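Local atomic coordinates of esterase (PDB entry 4W9R), a protein that is of unknown function but probably belongs to the alpha/beta-hydrolase esterases and may hydrolyse ester bonds. Residues Pro74-Glu77 / Asp78-Val82; Arg87-Asn90 / Glu91-Arg94; Ala125-Leu128 / Ala129-Tyr132. All coordinates share one frame; numbering follows the deposited sequence.

Contact 1: residues Pro74-Glu77 / Asp78-Val82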
ATOM      1  N   PRO B  74     -14.936 -14.573   6.205  1.00 45.03           N
ATOM      2  CA  PRO B  74     -16.124 -15.280   5.726  1.00 36.40           C
ATOM      3  C   PRO B  74     -15.744 -16.686   5.277  1.00 35.94           C
ATOM      4  O   PRO B  74     -14.605 -16.901   4.866  1.00 39.42           O
ATOM      5  CB  PRO B  74     -16.594 -14.424   4.550  1.00 39.82           C
ATOM      6  CG  PRO B  74     -15.346 -13.777   4.046  1.00 36.93           C
ATOM      7  CD  PRO B  74     -14.482 -13.540   5.254  1.00 40.42           C
ATOM      8  N   LYS B  75     -16.675 -17.630   5.366  1.00 34.01           N
ATOM      9  CA  LYS B  75     -16.401 -19.000   4.950  1.00 23.54           C
ATOM     10  C   LYS B  75     -16.227 -19.077   3.436  1.00 27.73           C
ATOM     11  O   LYS B  75     -16.706 -18.210   2.705  1.00 38.42           O
ATOM     12  CB  LYS B  75     -17.519 -19.934   5.408  1.00 26.27           C
ATOM     13  CG  LYS B  75     -17.721 -19.962   6.915  1.00 35.25           C
ATOM     14  CD  LYS B  75     -18.867 -20.885   7.299  1.00 66.50           C
ATOM     15  CE  LYS B  75     -19.060 -20.933   8.807  1.00 79.55           C
ATOM     16  NZ  LYS B  75     -17.841 -21.426   9.505  1.00 87.09           N
ATOM     17  N   GLN B  76     -15.534 -20.113   2.973  1.00 25.32           N
ATOM     18  CA  GLN B  76     -15.270 -20.279   1.548  1.00 26.54           C
ATOM     19  C   GLN B  76     -16.560 -20.403   0.739  1.00 33.32           C
ATOM     20  O   GLN B  76     -16.670 -19.852  -0.356  1.00 36.02           O
ATOM     21  CB  GLN B  76     -14.387 -21.505   1.311  1.00 26.42           C
ATOM     22  CG  GLN B  76     -14.066 -21.758  -0.150  1.00 30.50           C
ATOM     23  CD  GLN B  76     -13.175 -22.967  -0.347  1.00 41.79           C
ATOM     24  OE1 GLN B  76     -12.612 -23.502   0.609  1.00 47.28           O
ATOM     25  NE2 GLN B  76     -13.044 -23.406  -1.594  1.00 40.23           N
ATOM     26  N   GLU B  77     -17.534 -21.124   1.283  0.61 25.25           N
ATOM     27  CA  GLU B  77     -18.811 -21.311   0.600  0.61 26.46           C
ATOM     28  C   GLU B  77     -19.617 -20.017   0.551  0.61 32.47           C
ATOM     29  O   GLU B  77     -20.534 -19.879  -0.259  0.61 37.80           O
ATOM     30  CB  GLU B  77     -19.629 -22.412   1.279  0.61 28.73           C
ATOM     31  CG  GLU B  77     -19.111 -23.821   1.032  0.61 27.33           C
ATOM     32  CD  GLU B  77     -19.948 -24.877   1.730  0.61 40.05           C
ATOM     33  OE1 GLU B  77     -20.565 -24.558   2.768  0.61 56.06           O
ATOM     34  OE2 GLU B  77     -19.993 -26.024   1.239  0.61 29.31           O
ATOM     35  N   ASP B  78     -19.273 -19.070   1.418  1.00 27.83           N
ATOM     36  CA  ASP B  78     -19.962 -17.784   1.452  1.00 26.12           C
ATOM     37  C   ASP B  78     -19.559 -16.888   0.285  1.00 30.45           C
ATOM     38  O   ASP B  78     -20.399 -16.217  -0.309  1.00 40.53           O
ATOM     39  CB  ASP B  78     -19.687 -17.054   2.772  1.00 28.25           C
ATOM     40  CG  ASP B  78     -20.364 -17.713   3.959  1.00 47.47           C
ATOM     41  OD1 ASP B  78     -21.369 -18.428   3.758  1.00 64.19           O
ATOM     42  OD2 ASP B  78     -19.893 -17.505   5.097  1.00 41.79           O
ATOM     43  N   VAL B  79     -18.267 -16.855  -0.019  1.00 24.93           N
ATOM     44  CA  VAL B  79     -17.749 -15.953  -1.042  1.00 23.60           C
ATOM     45  C   VAL B  79     -17.561 -16.589  -2.419  1.00 24.04           C
ATOM     46  O   VAL B  79     -17.114 -15.922  -3.352  1.00 44.60           O
ATOM     47  CB  VAL B  79     -16.403 -15.349  -0.605  1.00 31.49           C
ATOM     48  CG1 VAL B  79     -16.587 -14.513   0.652  1.00 18.86           C
ATOM     49  CG2 VAL B  79     -15.380 -16.448  -0.377  1.00 11.72           C
ATOM     50  N   THR B  80     -17.890 -17.869  -2.555  1.00 24.54           N
ATOM     51  CA  THR B  80     -17.596 -18.576  -3.799  1.00 29.53           C
ATOM     52  C   THR B  80     -18.804 -18.741  -4.714  1.00 28.08           C
ATOM     53  O   THR B  80     -19.828 -19.300  -4.322  1.00 40.33           O
ATOM     54  CB  THR B  80     -17.008 -19.971  -3.528  1.00 24.04           C
ATOM     55  OG1 THR B  80     -15.791 -19.842  -2.785  1.00 42.23           O
ATOM     56  CG2 THR B  80     -16.718 -20.685  -4.838  1.00 21.18           C
ATOM     57  N   VAL B  81     -18.662 -18.255  -5.943  1.00 25.36           N
ATOM     58  CA  VAL B  81     -19.662 -18.460  -6.982  1.00 27.39           C
ATOM     59  C   VAL B  81     -19.321 -19.716  -7.780  1.00 30.89           C
ATOM     60  O   VAL B  81     -18.291 -19.769  -8.452  1.00 31.56           O
ATOM     61  CB  VAL B  81     -19.744 -17.252  -7.932  1.00 28.93           C
ATOM     62  CG1 VAL B  81     -20.752 -17.514  -9.040  1.00 29.25           C
ATOM     63  CG2 VAL B  81     -20.101 -15.993  -7.160  1.00 30.15           C
ATOM     64  N   VAL B  82     -20.187 -20.721  -7.706  1.00 32.75           N
ATOM     65  CA  VAL B  82     -19.913 -22.010  -8.335  1.00 33.86           C
ATOM     66  C   VAL B  82     -20.038 -21.942  -9.855  1.00 37.31           C
ATOM     67  O   VAL B  82     -20.828 -21.168 -10.394  1.00 52.15           O
ATOM     68  CB  VAL B  82     -20.847 -23.109  -7.797  1.00 37.27           C
ATOM     69  CG1 VAL B  82     -20.618 -23.309  -6.308  1.00 20.55           C
ATOM     70  CG2 VAL B  82     -22.304 -22.766  -8.079  1.00 43.90           C
TER
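The carboxylate of Asp-78 is met by Lys-75 N from above its plane, 38° out of it, the donor lying 3.2 Å from Asp-78 OD2. On the lysine side chain the nearest neighbour of that oxygen is Lys-75 CB, at 3.4 Å from Asp-78 OD2. With CG beside the backbone N (chi1 -70°), the carboxylate of Asp-78 is folded back over the turn. Asp-78 OD2 also forms a salt bridge with Arg-17, so one oxygen serves both a backbone amide and a counter-charge, which probably favours the ionised form.

The return bond runs from Asp-78 N to Lys-75 O, 3.0 Å. Val-79 N adds weak bonds to Lys-75 O and Gln-76 O. Thr-80 OG1 also donates to Gln-76 O, over 2.6 Å. Between the two segments, the apolar contact is that of Pro-74 CG on Val-79 CG1, 3.7 Å apart, the two side chains crossing at about a right angle.

Asp-78 and Val-79 pack inward, where Phe-95 and Ala-125 are among their neighbours. The Asp-78 bond resembles one half of a capping box, a side chain accepting from the backbone N three residues earlier, in the weakly bonded helical turn 76-79 that follows strand 67-71 of the central sheet; the reciprocal side-chain bond of a full capping box is absent.

Contact 2: residues Arg87-Asn90 / Glu91-Arg94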
ATOM      1  N   ARG B  87     -23.915 -17.911 -10.796  1.00 27.22           N
ATOM      2  CA  ARG B  87     -24.328 -16.768  -9.989  1.00 26.31           C
ATOM      3  C   ARG B  87     -24.376 -17.198  -8.526  1.00 35.77           C
ATOM      4  O   ARG B  87     -24.391 -18.396  -8.241  1.00 35.40           O
ATOM      5  CB  ARG B  87     -25.686 -16.228 -10.455  1.00 20.39           C
ATOM      6  CG  ARG B  87     -26.859 -17.118 -10.106  1.00 25.56           C
ATOM      7  CD  ARG B  87     -28.174 -16.524 -10.579  1.00 29.67           C
ATOM      8  NE  ARG B  87     -29.297 -17.378 -10.211  1.00 33.58           N
ATOM      9  CZ  ARG B  87     -29.701 -18.425 -10.921  1.00 30.55           C
ATOM     10  NH1 ARG B  87     -29.076 -18.741 -12.047  1.00 30.66           N
ATOM     11  NH2 ARG B  87     -30.728 -19.154 -10.507  1.00 31.70           N
ATOM     12  N   PRO B  88     -24.367 -16.233  -7.590  1.00 34.25           N
ATOM     13  CA  PRO B  88     -24.465 -16.614  -6.178  1.00 31.63           C
ATOM     14  C   PRO B  88     -25.741 -17.391  -5.864  1.00 33.68           C
ATOM     15  O   PRO B  88     -26.837 -16.952  -6.210  1.00 40.02           O
ATOM     16  CB  PRO B  88     -24.468 -15.265  -5.449  1.00 29.24           C
ATOM     17  CG  PRO B  88     -23.788 -14.332  -6.380  1.00 27.22           C
ATOM     18  CD  PRO B  88     -24.154 -14.784  -7.758  1.00 28.84           C
ATOM     19  N   ILE B  89     -25.584 -18.536  -5.207  1.00 30.94           N
ATOM     20  CA  ILE B  89     -26.712 -19.351  -4.767  1.00 24.48           C
ATOM     21  C   ILE B  89     -26.404 -19.927  -3.395  1.00 25.85           C
ATOM     22  O   ILE B  89     -25.240 -19.988  -2.992  1.00 33.29           O
ATOM     23  CB  ILE B  89     -27.023 -20.513  -5.736  1.00 25.35           C
ATOM     24  CG1 ILE B  89     -25.815 -21.445  -5.857  1.00 25.10           C
ATOM     25  CG2 ILE B  89     -27.455 -19.993  -7.102  1.00 17.11           C
ATOM     26  CD1 ILE B  89     -26.153 -22.796  -6.442  1.00 21.82           C
ATOM     27  N   ASN B  90     -27.447 -20.349  -2.687  1.00 23.99           N
ATOM     28  CA  ASN B  90     -27.298 -20.946  -1.363  1.00 24.55           C
ATOM     29  C   ASN B  90     -26.474 -20.073  -0.419  1.00 33.46           C
ATOM     30  O   ASN B  90     -26.831 -18.924  -0.158  1.00 34.27           O
ATOM     31  CB  ASN B  90     -26.673 -22.337  -1.481  1.00 21.20           C
ATOM     32  CG  ASN B  90     -27.540 -23.299  -2.276  1.00 33.26           C
ATOM     33  OD1 ASN B  90     -28.755 -23.363  -2.083  1.00 33.12           O
ATOM     34  ND2 ASN B  90     -26.918 -24.048  -3.180  1.00 26.35           N
ATOM     35  N   GLU B  91     -25.367 -20.619   0.077  1.00 31.47           N
ATOM     36  CA  GLU B  91     -24.524 -19.910   1.035  1.00 26.47           C
ATOM     37  C   GLU B  91     -23.975 -18.605   0.463  1.00 27.87           C
ATOM     38  O   GLU B  91     -23.912 -17.591   1.161  1.00 33.46           O
ATOM     39  CB  GLU B  91     -23.365 -20.800   1.495  1.00 20.49           C
ATOM     40  CG  GLU B  91     -23.785 -22.027   2.294  1.00 34.27           C
ATOM     41  CD  GLU B  91     -23.988 -23.257   1.427  1.00 49.09           C
ATOM     42  OE1 GLU B  91     -24.018 -23.120   0.187  1.00 52.67           O
ATOM     43  OE2 GLU B  91     -24.110 -24.366   1.990  1.00 47.71           O
ATOM     44  N   SER B  92     -23.580 -18.635  -0.805  1.00 25.13           N
ATOM     45  CA  SER B  92     -23.017 -17.457  -1.456  1.00 25.70           C
ATOM     46  C   SER B  92     -24.074 -16.379  -1.667  1.00 28.83           C
ATOM     47  O   SER B  92     -23.776 -15.187  -1.596  1.00 24.98           O
ATOM     48  CB  SER B  92     -22.374 -17.833  -2.794  1.00 12.06           C
ATOM     49  OG  SER B  92     -23.320 -18.425  -3.665  1.00 63.97           O
ATOM     50  N   ALA B  93     -25.309 -16.800  -1.922  1.00 26.80           N
ATOM     51  CA  ALA B  93     -26.408 -15.861  -2.109  1.00 25.92           C
ATOM     52  C   ALA B  93     -26.775 -15.196  -0.788  1.00 31.92           C
ATOM     53  O   ALA B  93     -27.094 -14.007  -0.747  1.00 24.36           O
ATOM     54  CB  ALA B  93     -27.615 -16.562  -2.702  1.00 22.74           C
ATOM     55  N   ARG B  94     -26.729 -15.971   0.291  1.00 29.19           N
ATOM     56  CA  ARG B  94     -27.042 -15.456   1.615  1.00 26.97           C
ATOM     57  C   ARG B  94     -26.017 -14.411   2.044  1.00 31.46           C
ATOM     58  O   ARG B  94     -26.376 -13.358   2.570  1.00 35.19           O
ATOM     59  CB  ARG B  94     -27.107 -16.594   2.636  1.00 22.22           C
ATOM     60  CG  ARG B  94     -28.288 -17.538   2.432  1.00 17.07           C
ATOM     61  CD  ARG B  94     -28.231 -18.727   3.381  1.00 12.08           C
ATOM     62  NE  ARG B  94     -28.461 -19.984   2.674  1.00 48.75           N
ATOM     63  CZ  ARG B  94     -27.802 -21.113   2.917  1.00 42.65           C
ATOM     64  NH1 ARG B  94     -26.867 -21.149   3.858  1.00 44.61           N
ATOM     65  NH2 ARG B  94     -28.075 -22.207   2.219  1.00 50.39           N
TER
HETATM   66  O   HOH W   1     -22.523 -20.088  -6.243  1.00 52.65           O
HETATM   67  O   HOH W   2     -29.588 -23.823   0.325  1.00 45.48           O
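Ser-92 and Arg-94, both in the first turn of helix 91-110, reach back to the carbonyls of Ile-89 and Asn-90. Asn-90 holds the N-cap position, yet its side chain makes no capping bond.

Ser-92 OG donates to Ile-89 O over 2.6 Å, tilted 22° from the carbonyl plane. A chi1 of 59° places the hydroxyl between the backbone N and the carbonyl carbon of Ser-92, facing the incoming loop. Ser-92 N and Ala-93 N also donate to Ile-89 O, both weakly, so three donors of this turn gather on that one oxygen. Water 1 donates to Ser-92 OG and to Arg-87 O, carrying the link one step further up the loop. Replacing Ser-92 by an alanine would probably leave Ile-89 O with weak amide bonds from this turn and deprive water 1 of one of its two acceptors.

Alongside, Pro-88 CB lies 3.8 Å from Ser-92 OG and 4.4 Å from Ala-93 CB. One turn on, Arg-94 N donates to Asn-90 O over 3.0 Å, the i to i-4 bond of the helix. The Arg-94 guanidinium then lays one face over the Asn-90 to Glu-91 peptide, with Glu-91 N above its centre and Asn-90 C nearer the rim. At its edge, in plane, water 2 accepts a weak bond from Arg-94 NH2 and donates to Asn-90 OD1 at 2.6 Å.

Contact 3: residues Ala125-Leu128 / Ala129-Tyr132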
ATOM      1  N   ALA B 125     -14.128 -13.766  -3.163  1.00 22.81           N
ATOM      2  CA  ALA B 125     -14.964 -12.626  -2.802  1.00 26.08           C
ATOM      3  C   ALA B 125     -14.799 -11.493  -3.812  1.00 34.29           C
ATOM      4  O   ALA B 125     -15.740 -10.743  -4.076  1.00 24.58           O
ATOM      5  CB  ALA B 125     -14.630 -12.143  -1.400  1.00 16.04           C
ATOM      6  N   GLY B 126     -13.599 -11.378  -4.373  1.00 26.47           N
ATOM      7  CA  GLY B 126     -13.319 -10.378  -5.387  1.00 28.08           C
ATOM      8  C   GLY B 126     -14.174 -10.562  -6.626  1.00 27.81           C
ATOM      9  O   GLY B 126     -14.600  -9.591  -7.247  1.00 41.46           O
ATOM     10  N   PHE B 127     -14.422 -11.816  -6.990  1.00 23.37           N
ATOM     11  CA  PHE B 127     -15.286 -12.120  -8.122  1.00 28.06           C
ATOM     12  C   PHE B 127     -16.752 -11.993  -7.731  1.00 28.55           C
ATOM     13  O   PHE B 127     -17.583 -11.579  -8.537  1.00 34.31           O
ATOM     14  CB  PHE B 127     -15.003 -13.523  -8.662  1.00 30.03           C
ATOM     15  CG  PHE B 127     -15.833 -13.885  -9.859  1.00 24.25           C
ATOM     16  CD1 PHE B 127     -15.621 -13.261 -11.077  1.00 26.63           C
ATOM     17  CD2 PHE B 127     -16.828 -14.844  -9.768  1.00 31.45           C
ATOM     18  CE1 PHE B 127     -16.384 -13.587 -12.182  1.00 29.53           C
ATOM     19  CE2 PHE B 127     -17.595 -15.175 -10.870  1.00 33.48           C
ATOM     20  CZ  PHE B 127     -17.372 -14.545 -12.079  1.00 24.97           C
ATOM     21  N   LEU B 128     -17.060 -12.355  -6.489  1.00 25.35           N
ATOM     22  CA  LEU B 128     -18.413 -12.236  -5.959  1.00 23.47           C
ATOM     23  C   LEU B 128     -18.888 -10.786  -5.976  1.00 29.63           C
ATOM     24  O   LEU B 128     -20.062 -10.509  -6.221  1.00 27.56           O
ATOM     25  CB  LEU B 128     -18.478 -12.791  -4.534  1.00 29.94           C
ATOM     26  CG  LEU B 128     -19.789 -12.585  -3.771  1.00 29.12           C
ATOM     27  CD1 LEU B 128     -20.914 -13.364  -4.425  1.00 30.80           C
ATOM     28  CD2 LEU B 128     -19.636 -12.984  -2.311  1.00 32.53           C
ATOM     29  N   ALA B 129     -17.961  -9.866  -5.729  1.00 28.75           N
ATOM     30  CA  ALA B 129     -18.279  -8.447  -5.654  1.00 21.95           C
ATOM     31  C   ALA B 129     -18.760  -7.892  -6.993  1.00 26.73           C
ATOM     32  O   ALA B 129     -19.463  -6.883  -7.035  1.00 31.99           O
ATOM     33  CB  ALA B 129     -17.071  -7.664  -5.165  1.00 22.55           C
ATOM     34  N   ASN B 130     -18.379  -8.551  -8.084  1.00 23.69           N
ATOM     35  CA  ASN B 130     -18.796  -8.126  -9.416  1.00 26.21           C
ATOM     36  C   ASN B 130     -20.309  -8.147  -9.585  1.00 35.38           C
ATOM     37  O   ASN B 130     -20.875  -7.333 -10.314  1.00 40.42           O
ATOM     38  CB  ASN B 130     -18.160  -9.012 -10.489  1.00 22.24           C
ATOM     39  CG  ASN B 130     -16.660  -8.838 -10.580  1.00 28.64           C
ATOM     40  OD1 ASN B 130     -16.129  -7.763 -10.304  1.00 35.78           O
ATOM     41  ND2 ASN B 130     -15.965  -9.900 -10.977  1.00 30.83           N
ATOM     42  N   TYR B 131     -20.960  -9.075  -8.892  1.00 25.61           N
ATOM     43  CA  TYR B 131     -22.382  -9.327  -9.091  1.00 27.29           C
ATOM     44  C   TYR B 131     -23.281  -8.230  -8.528  1.00 32.76           C
ATOM     45  O   TYR B 131     -24.493  -8.248  -8.737  1.00 41.73           O
ATOM     46  CB  TYR B 131     -22.755 -10.682  -8.491  1.00 23.33           C
ATOM     47  CG  TYR B 131     -22.309 -11.836  -9.359  1.00 31.60           C
ATOM     48  CD1 TYR B 131     -21.002 -12.300  -9.312  1.00 31.58           C
ATOM     49  CD2 TYR B 131     -23.190 -12.445 -10.241  1.00 28.22           C
ATOM     50  CE1 TYR B 131     -20.587 -13.349 -10.112  1.00 30.43           C
ATOM     51  CE2 TYR B 131     -22.786 -13.495 -11.043  1.00 35.40           C
ATOM     52  CZ  TYR B 131     -21.484 -13.942 -10.977  1.00 34.94           C
ATOM     53  OH  TYR B 131     -21.081 -14.985 -11.777  1.00 30.32           O
ATOM     54  N   TYR B 132     -22.691  -7.272  -7.820  1.00 23.52           N
ATOM     55  CA  TYR B 132     -23.448  -6.119  -7.349  1.00 31.35           C
ATOM     56  C   TYR B 132     -23.808  -5.189  -8.510  1.00 40.30           C
ATOM     57  O   TYR B 132     -24.679  -4.329  -8.380  1.00 49.64           O
ATOM     58  CB  TYR B 132     -22.668  -5.367  -6.270  1.00 24.60           C
ATOM     59  CG  TYR B 132     -22.575  -6.136  -4.974  1.00 27.37           C
ATOM     60  CD1 TYR B 132     -23.695  -6.315  -4.175  1.00 27.22           C
ATOM     61  CD2 TYR B 132     -21.375  -6.692  -4.552  1.00 36.29           C
ATOM     62  CE1 TYR B 132     -23.624  -7.023  -2.992  1.00 24.44           C
ATOM     63  CE2 TYR B 132     -21.294  -7.401  -3.366  1.00 27.20           C
ATOM     64  CZ  TYR B 132     -22.424  -7.563  -2.591  1.00 31.43           C
ATOM     65  OH  TYR B 132     -22.362  -8.267  -1.411  1.00 34.23           O
TER
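Phe-127 and Tyr-131 form an offset edge-to-face pair where helix 123-128 gives way to a tighter turn; this helix follows strand 116-122 and so probably corresponds to the helix after the nucleophile elbow in alpha/beta hydrolases. The edge of Tyr-131 is directed at the face of Phe-127, the ring centroids being 5.5 Å apart and the planes 84° to each other. Phe-127 CE2 lies 3.6 Å from Tyr-131 CE1, and Tyr-131 OH is equally near to it. Phe-127 has CG anti to its amide nitrogen (chi1 -178°), and from there its ring reaches forward along the helix toward the residues that follow.

Asn-130 comes to the same ring from another direction. Its ND2 lies 3.4 Å from Phe-127 CD1, approaching obliquely, and the amide stands nearly perpendicular to the ring, at 88°.

The backbone sets these side chains in place. Ala-129 N donates to Ala-125 O over 2.9 Å, an alpha-helical step of four residues. The next two donors reach back only three: Asn-130 N to Phe-127 O and Tyr-131 N to Leu-128 O. This change of step marks a tightening of the chain into the 3-10 turn at Tyr-131 and Tyr-132.

Further out, the polar ends of the buried side chains have partners: Tyr-131 OH bonds Gly-86 O, Asn-130 OD1 bonds Tyr-173 OH, and Tyr-132 OH bonds Phe-96 O. Phe-192 adds an edge-to-face neighbour for Phe-127, and Phe-159 one for Tyr-131. Back at the turn, the edge of the Tyr-131 ring faces the Phe-127 carbonyl near the ring plane, Tyr-131 CD1 standing 3.6 Å from Phe-127 O.

From the N terminus the three contacts come in series, none nesting in or crossing another. Contact 1 closes the turn of helix 76-79 after strand 67-71; contact 2 closes the entry to helix 91-110; contact 3 rounds off helix 123-128 before the chain heads for strand 143-149. Their centres lie 8 to 11 Å apart, and all three pairs touch by packing. Thr-80 O meets Ser-92 CB at 3.3 Å, joining the first two turns. Val-79 CG1 lies 3.7 Å from Ala-125 CB, and Pro-88 CD 3.5 Å from Tyr-131 CD2, so both earlier contacts pack against the buried residues 125-132.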